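Local structure of dihydropyrimidinase (Brevibacillus agri, 3SFW) at residues K3-G8 / V21-E26; D39-D44 / G434-R439. The protein probably catalyses the reversible hydrolytic opening of the dihydropyrimidine ring to an N-carbamoyl-beta-amino acid at a centre holding two zinc ions. One frame throughout, in Å; residues are numbered along the deposited sequence.

Contact 1 of 2, residues K3-G8 / V21-E26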
loop_
_atom_site.group_PDB
_atom_site.type_symbol
_atom_site.label_atom_id
_atom_site.label_comp_id
_atom_site.label_asym_id
_atom_site.label_seq_id
_atom_site.Cartn_x
_atom_site.Cartn_y
_atom_site.Cartn_z
ATOM N N LYS A 3 -0.811 50.323 19.109
ATOM C CA LYS A 3 -2.195 49.884 19.019
ATOM C C LYS A 3 -2.416 48.761 20.016
ATOM O O LYS A 3 -1.594 47.855 20.110
ATOM C CB LYS A 3 -2.501 49.371 17.601
ATOM C CG LYS A 3 -2.425 50.496 16.506
ATOM C CD LYS A 3 -2.700 49.902 15.119
ATOM C CE LYS A 3 -2.615 50.989 13.992
ATOM N NZ LYS A 3 -1.249 51.618 13.813
ATOM N N TRP A 4 -3.511 48.840 20.756
ATOM C CA TRP A 4 -3.819 47.904 21.829
ATOM C C TRP A 4 -5.127 47.225 21.469
ATOM O O TRP A 4 -6.208 47.839 21.534
ATOM C CB TRP A 4 -3.989 48.699 23.135
ATOM C CG TRP A 4 -4.074 47.913 24.414
ATOM C CD1 TRP A 4 -3.768 46.592 24.619
ATOM C CD2 TRP A 4 -4.455 48.442 25.686
ATOM N NE1 TRP A 4 -3.984 46.263 25.953
ATOM C CE2 TRP A 4 -4.407 47.382 26.620
ATOM C CE3 TRP A 4 -4.816 49.726 26.134
ATOM C CZ2 TRP A 4 -4.696 47.573 27.991
ATOM C CZ3 TRP A 4 -5.142 49.904 27.475
ATOM C CH2 TRP A 4 -5.075 48.834 28.390
ATOM N N ILE A 5 -5.029 45.994 20.946
ATOM C CA ILE A 5 -6.194 45.263 20.521
ATOM C C ILE A 5 -6.749 44.488 21.710
ATOM O O ILE A 5 -6.090 43.526 22.219
ATOM C CB ILE A 5 -5.878 44.275 19.367
ATOM C CG1 ILE A 5 -5.071 44.952 18.242
ATOM C CG2 ILE A 5 -7.127 43.620 18.855
ATOM C CD1 ILE A 5 -4.594 43.933 17.122
ATOM N N ARG A 6 -7.941 44.877 22.149
ATOM C CA ARG A 6 -8.501 44.374 23.438
ATOM C C ARG A 6 -9.740 43.500 23.306
ATOM O O ARG A 6 -10.573 43.687 22.407
ATOM C CB ARG A 6 -8.853 45.555 24.358
ATOM C CG ARG A 6 -7.688 46.520 24.605
ATOM C CD ARG A 6 -8.001 47.387 25.808
ATOM N NE ARG A 6 -8.004 46.563 27.016
ATOM C CZ ARG A 6 -8.272 47.026 28.235
ATOM N NH1 ARG A 6 -8.590 48.302 28.402
ATOM N NH2 ARG A 6 -8.228 46.204 29.282
ATOM N N ASN A 7 -9.847 42.518 24.198
ATOM C CA ASN A 7 -11.090 41.777 24.372
ATOM C C ASN A 7 -11.355 40.717 23.312
ATOM O O ASN A 7 -12.481 40.233 23.219
ATOM C CB ASN A 7 -12.305 42.728 24.410
ATOM C CG ASN A 7 -12.144 43.846 25.413
ATOM O OD1 ASN A 7 -11.649 43.624 26.525
ATOM N ND2 ASN A 7 -12.573 45.079 25.033
ATOM N N GLY A 8 -10.337 40.374 22.527
ATOM C CA GLY A 8 -10.476 39.356 21.479
ATOM C C GLY A 8 -9.929 37.999 21.937
ATOM O O GLY A 8 -9.383 37.888 23.057
ATOM N N VAL A 21 -3.491 42.295 22.761
ATOM C CA VAL A 21 -2.228 42.328 22.008
ATOM C C VAL A 21 -1.804 43.766 21.832
ATOM O O VAL A 21 -2.596 44.593 21.382
ATOM C CB VAL A 21 -2.421 41.659 20.619
ATOM C CG1 VAL A 21 -1.154 41.773 19.751
ATOM C CG2 VAL A 21 -2.803 40.181 20.807
ATOM N N LEU A 22 -0.552 44.051 22.187
ATOM C CA LEU A 22 0.021 45.384 22.031
ATOM C C LEU A 22 1.006 45.437 20.880
ATOM O O LEU A 22 1.972 44.641 20.818
ATOM C CB LEU A 22 0.729 45.810 23.337
ATOM C CG LEU A 22 1.390 47.203 23.291
ATOM C CD1 LEU A 22 0.255 48.227 23.053
ATOM C CD2 LEU A 22 2.053 47.442 24.679
ATOM N N ILE A 23 0.724 46.332 19.928
ATOM C CA ILE A 23 1.586 46.551 18.778
ATOM C C ILE A 23 2.321 47.869 18.965
ATOM O O ILE A 23 1.739 48.821 19.464
ATOM C CB ILE A 23 0.703 46.678 17.503
ATOM C CG1 ILE A 23 -0.019 45.343 17.220
ATOM C CG2 ILE A 23 1.570 47.035 16.263
ATOM C CD1 ILE A 23 -1.187 45.480 16.217
ATOM N N ASP A 24 3.610 47.903 18.640
ATOM C CA ASP A 24 4.369 49.176 18.670
ATOM C C ASP A 24 5.100 49.266 17.350
ATOM O O ASP A 24 5.901 48.404 17.018
ATOM C CB ASP A 24 5.369 49.194 19.840
ATOM C CG ASP A 24 6.040 50.578 20.042
ATOM O OD1 ASP A 24 5.769 51.513 19.280
ATOM O OD2 ASP A 24 6.794 50.732 21.011
ATOM N N GLY A 25 4.666 50.181 16.489
ATOM C CA GLY A 25 5.295 50.247 15.193
ATOM C C GLY A 25 4.818 49.062 14.328
ATOM O O GLY A 25 3.624 48.868 14.175
ATOM N N GLU A 26 5.757 48.276 13.806
ATOM C CA GLU A 26 5.411 47.219 12.823
ATOM C C GLU A 26 5.202 45.849 13.485
ATOM O O GLU A 26 4.841 44.894 12.799
ATOM C CB GLU A 26 6.505 47.104 11.780
ATOM C CG GLU A 26 6.721 48.398 10.951
ATOM C CD GLU A 26 7.426 48.110 9.642
ATOM O OE1 GLU A 26 8.374 47.336 9.632
ATOM O OE2 GLU A 26 6.973 48.606 8.622
HETATM O O HOH W 1 1.452 50.643 14.747
#
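Ile5 faces Val21 and Lys3 faces Ile23 as antiparallel hydrogen-bonded pairs, with the non-hydrogen-bonded pair Trp4-Leu22 between them. Four backbone bonds join the strands; in the straightest, Ile23 N meets Lys3 O at 2.8 Å with an N-H...O angle of 178°. In the other direction Ile5 N donates to Val21 O, also at 2.8 Å. The Ile5 side chain starts beside this acceptor, its CB 3.9 Å from Val21 O. With CG1 anti to the carbonyl carbon (chi1 -48°), CG1 still lies beside the same oxygen. CD1, anti along the chain (chi2 174°), meets Ile23 CD1 at 3.8 Å, the two isoleucines crossing obliquely. On the same face Lys3 CB lies 4.2 Å from Ile23 CB, but the lysine then leads away: its NZ bonds to Gly434 O and to a water, 3.0 Å from NZ, that also bonds to Gly25 O. On the opposite face Leu22 CD1 reaches back to 3.5 Å from Lys3 O and also touches Trp4 CB. This regular antiparallel pairing, with the two kinds of pair alternating, forms the middle of the four-stranded N-terminal sheet: 20-24 continues to 27-32, where Leu22 packs on Val29, and 2-6 to 41-44. The isoleucine face is turned inward, Ile5 and Val21 resting on Leu50 of strand 49-59 and Ile23 on Ala391.

Contact 2 of 2, residues D39-D44 / G434-R439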
loop_
_atom_site.group_PDB
_atom_site.type_symbol
_atom_site.label_atom_id
_atom_site.label_comp_id
_atom_site.label_asym_id
_atom_site.label_seq_id
_atom_site.Cartn_x
_atom_site.Cartn_y
_atom_site.Cartn_z
ATOM N N ASP A 39 -0.973 55.390 25.956
ATOM C CA ASP A 39 -0.778 56.130 24.727
ATOM C C ASP A 39 -0.910 55.204 23.534
ATOM O O ASP A 39 -0.185 55.357 22.549
ATOM C CB ASP A 39 0.612 56.794 24.698
ATOM C CG ASP A 39 0.841 57.763 25.869
ATOM O OD1 ASP A 39 -0.111 58.488 26.276
ATOM O OD2 ASP A 39 1.988 57.797 26.373
ATOM N N ALA A 40 -1.778 54.200 23.639
ATOM C CA ALA A 40 -2.034 53.333 22.490
ATOM C C ALA A 40 -3.438 53.546 21.995
ATOM O O ALA A 40 -4.337 53.829 22.784
ATOM C CB ALA A 40 -1.805 51.863 22.840
ATOM N N GLU A 41 -3.631 53.429 20.688
ATOM C CA GLU A 41 -4.992 53.415 20.120
ATOM C C GLU A 41 -5.700 52.107 20.508
ATOM O O GLU A 41 -5.189 51.018 20.203
ATOM C CB GLU A 41 -4.946 53.528 18.601
ATOM C CG GLU A 41 -6.368 53.507 17.961
ATOM C CD GLU A 41 -6.374 53.499 16.437
ATOM O OE1 GLU A 41 -5.322 53.238 15.792
ATOM O OE2 GLU A 41 -7.473 53.677 15.880
ATOM N N VAL A 42 -6.849 52.210 21.180
ATOM C CA VAL A 42 -7.586 51.011 21.594
ATOM C C VAL A 42 -8.432 50.496 20.429
ATOM O O VAL A 42 -9.210 51.243 19.839
ATOM C CB VAL A 42 -8.454 51.233 22.875
ATOM C CG1 VAL A 42 -9.375 50.049 23.131
ATOM C CG2 VAL A 42 -7.565 51.472 24.108
ATOM N N ILE A 43 -8.221 49.229 20.059
ATOM C CA ILE A 43 -9.028 48.561 19.036
ATOM C C ILE A 43 -9.873 47.511 19.741
ATOM O O ILE A 43 -9.340 46.577 20.387
ATOM C CB ILE A 43 -8.119 47.811 17.995
ATOM C CG1 ILE A 43 -7.000 48.707 17.435
ATOM C CG2 ILE A 43 -8.945 47.203 16.868
ATOM C CD1 ILE A 43 -7.433 50.047 17.004
ATOM N N ASP A 44 -11.179 47.650 19.630
ATOM C CA ASP A 44 -12.095 46.734 20.299
ATOM C C ASP A 44 -12.351 45.450 19.476
ATOM O O ASP A 44 -12.970 45.498 18.411
ATOM C CB ASP A 44 -13.408 47.483 20.583
ATOM C CG ASP A 44 -14.416 46.647 21.335
ATOM O OD1 ASP A 44 -14.127 45.488 21.678
ATOM O OD2 ASP A 44 -15.525 47.153 21.594
ATOM N N GLY A 434 1.410 46.311 11.422
ATOM C CA GLY A 434 0.860 47.224 12.428
ATOM C C GLY A 434 0.015 48.363 11.844
ATOM O O GLY A 434 -0.528 49.168 12.594
ATOM N N ALA A 435 -0.071 48.454 10.518
ATOM C CA ALA A 435 -0.953 49.456 9.901
ATOM C C ALA A 435 -2.189 48.792 9.342
ATOM O O ALA A 435 -2.103 47.761 8.671
ATOM C CB ALA A 435 -0.199 50.256 8.773
ATOM N N PHE A 436 -3.340 49.441 9.501
ATOM C CA PHE A 436 -4.571 48.887 8.930
ATOM C C PHE A 436 -4.510 48.919 7.417
ATOM O O PHE A 436 -4.070 49.942 6.832
ATOM C CB PHE A 436 -5.778 49.684 9.381
ATOM C CG PHE A 436 -6.229 49.361 10.776
ATOM C CD1 PHE A 436 -5.942 50.235 11.817
ATOM C CD2 PHE A 436 -6.966 48.201 11.025
ATOM C CE1 PHE A 436 -6.339 49.917 13.120
ATOM C CE2 PHE A 436 -7.384 47.885 12.286
ATOM C CZ PHE A 436 -7.104 48.749 13.338
ATOM N N VAL A 437 -4.955 47.822 6.795
ATOM C CA VAL A 437 -5.140 47.739 5.320
ATOM C C VAL A 437 -6.648 47.762 5.049
ATOM O O VAL A 437 -7.151 48.456 4.134
ATOM C CB VAL A 437 -4.536 46.398 4.750
ATOM C CG1 VAL A 437 -4.725 46.322 3.175
ATOM C CG2 VAL A 437 -3.005 46.342 5.122
ATOM N N VAL A 438 -7.372 46.950 5.820
ATOM C CA VAL A 438 -8.829 46.980 5.839
ATOM C C VAL A 438 -9.259 47.284 7.282
ATOM O O VAL A 438 -8.699 46.745 8.250
ATOM C CB VAL A 438 -9.382 45.573 5.402
ATOM C CG1 VAL A 438 -10.919 45.510 5.557
ATOM C CG2 VAL A 438 -8.959 45.257 3.961
ATOM N N ARG A 439 -10.212 48.186 7.452
ATOM C CA ARG A 439 -10.748 48.435 8.777
ATOM C C ARG A 439 -12.248 48.527 8.665
ATOM O O ARG A 439 -12.756 49.296 7.826
ATOM C CB ARG A 439 -10.185 49.722 9.337
ATOM C CG ARG A 439 -10.535 49.906 10.836
ATOM C CD ARG A 439 -9.784 51.067 11.410
ATOM N NE ARG A 439 -9.934 51.150 12.861
ATOM C CZ ARG A 439 -9.203 51.964 13.611
ATOM N NH1 ARG A 439 -8.293 52.734 13.040
ATOM N NH2 ARG A 439 -9.389 52.020 14.905
#
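Glu41 and Arg439 meet tip to tip in a salt bridge made by a single carboxylate oxygen. Arg439 NH2 donates to Glu41 OE2 at 2.7 Å, and NH1 adds a weak bond to the same oxygen at 3.1 Å. OE2 lies at the edge of the guanidinium, in its plane, whereas NH2 stands above the carboxylate plane; the two groups are turned 55° against each other. The arginine spans the gap because its chain is extended from CG to NE, and Glu41 answers with a chain extended beyond CG. An alanine in place of Glu41 would probably leave the guanidinium without its carboxylate mate and less restrained in its rotation.

Non-polar contact lies beside the ion pair. Ile43 and Phe436 also reach toward each other tip to tip, Ile43 CD1 lying in the plane of the ring at its edge, 3.9 Å from Phe436 CZ. The same methyl is 3.5 Å from Arg439 NH2.

Flat groups meet within 434-439 itself. Arg439 CD sits 3.8 Å above the centre of the Phe436 ring, and Phe436 CE1 lies 3.4 Å from the plane of the Arg439 guanidinium, offset toward its rim, so the ring probably limits the swing of the arginine. A classic beta bulge, in which Val437 and Val438 both face Val430, lets Phe436 and Arg439 point the same way.

Strand 41-44 lies at the outer end of its sheet, bonded to strand 2-6. Strand 435-439 pairs antiparallel with 422-432, where Phe436 packs on Ser429 and Leu431, while Val437 and Val438 turn to Ala82 and Phe83 at helix 74-83.

How the contacts relate
The two contacts lie side by side, their centres 7 Å apart, and both segments of contact 1 precede those of contact 2 in the sequence. They share one sheet, in which strand 2-6 of contact 1 is the immediate parallel neighbour of strand 41-44 of contact 2; Trp4 N to Glu41 O and Arg6 N to Ile43 O, each 2.8 Å, are probable hydrogen bonds between them, and Lys3 NZ also bonds to Gly434 O. Contact 1 joins the two central strands of the N-terminal sheet, and contact 2 ties its edge to a strand from near the C-terminus. This fits the small beta-sandwich domain, made from both chain ends, that accompanies the zinc-binding barrel in dihydropyrimidinase relatives.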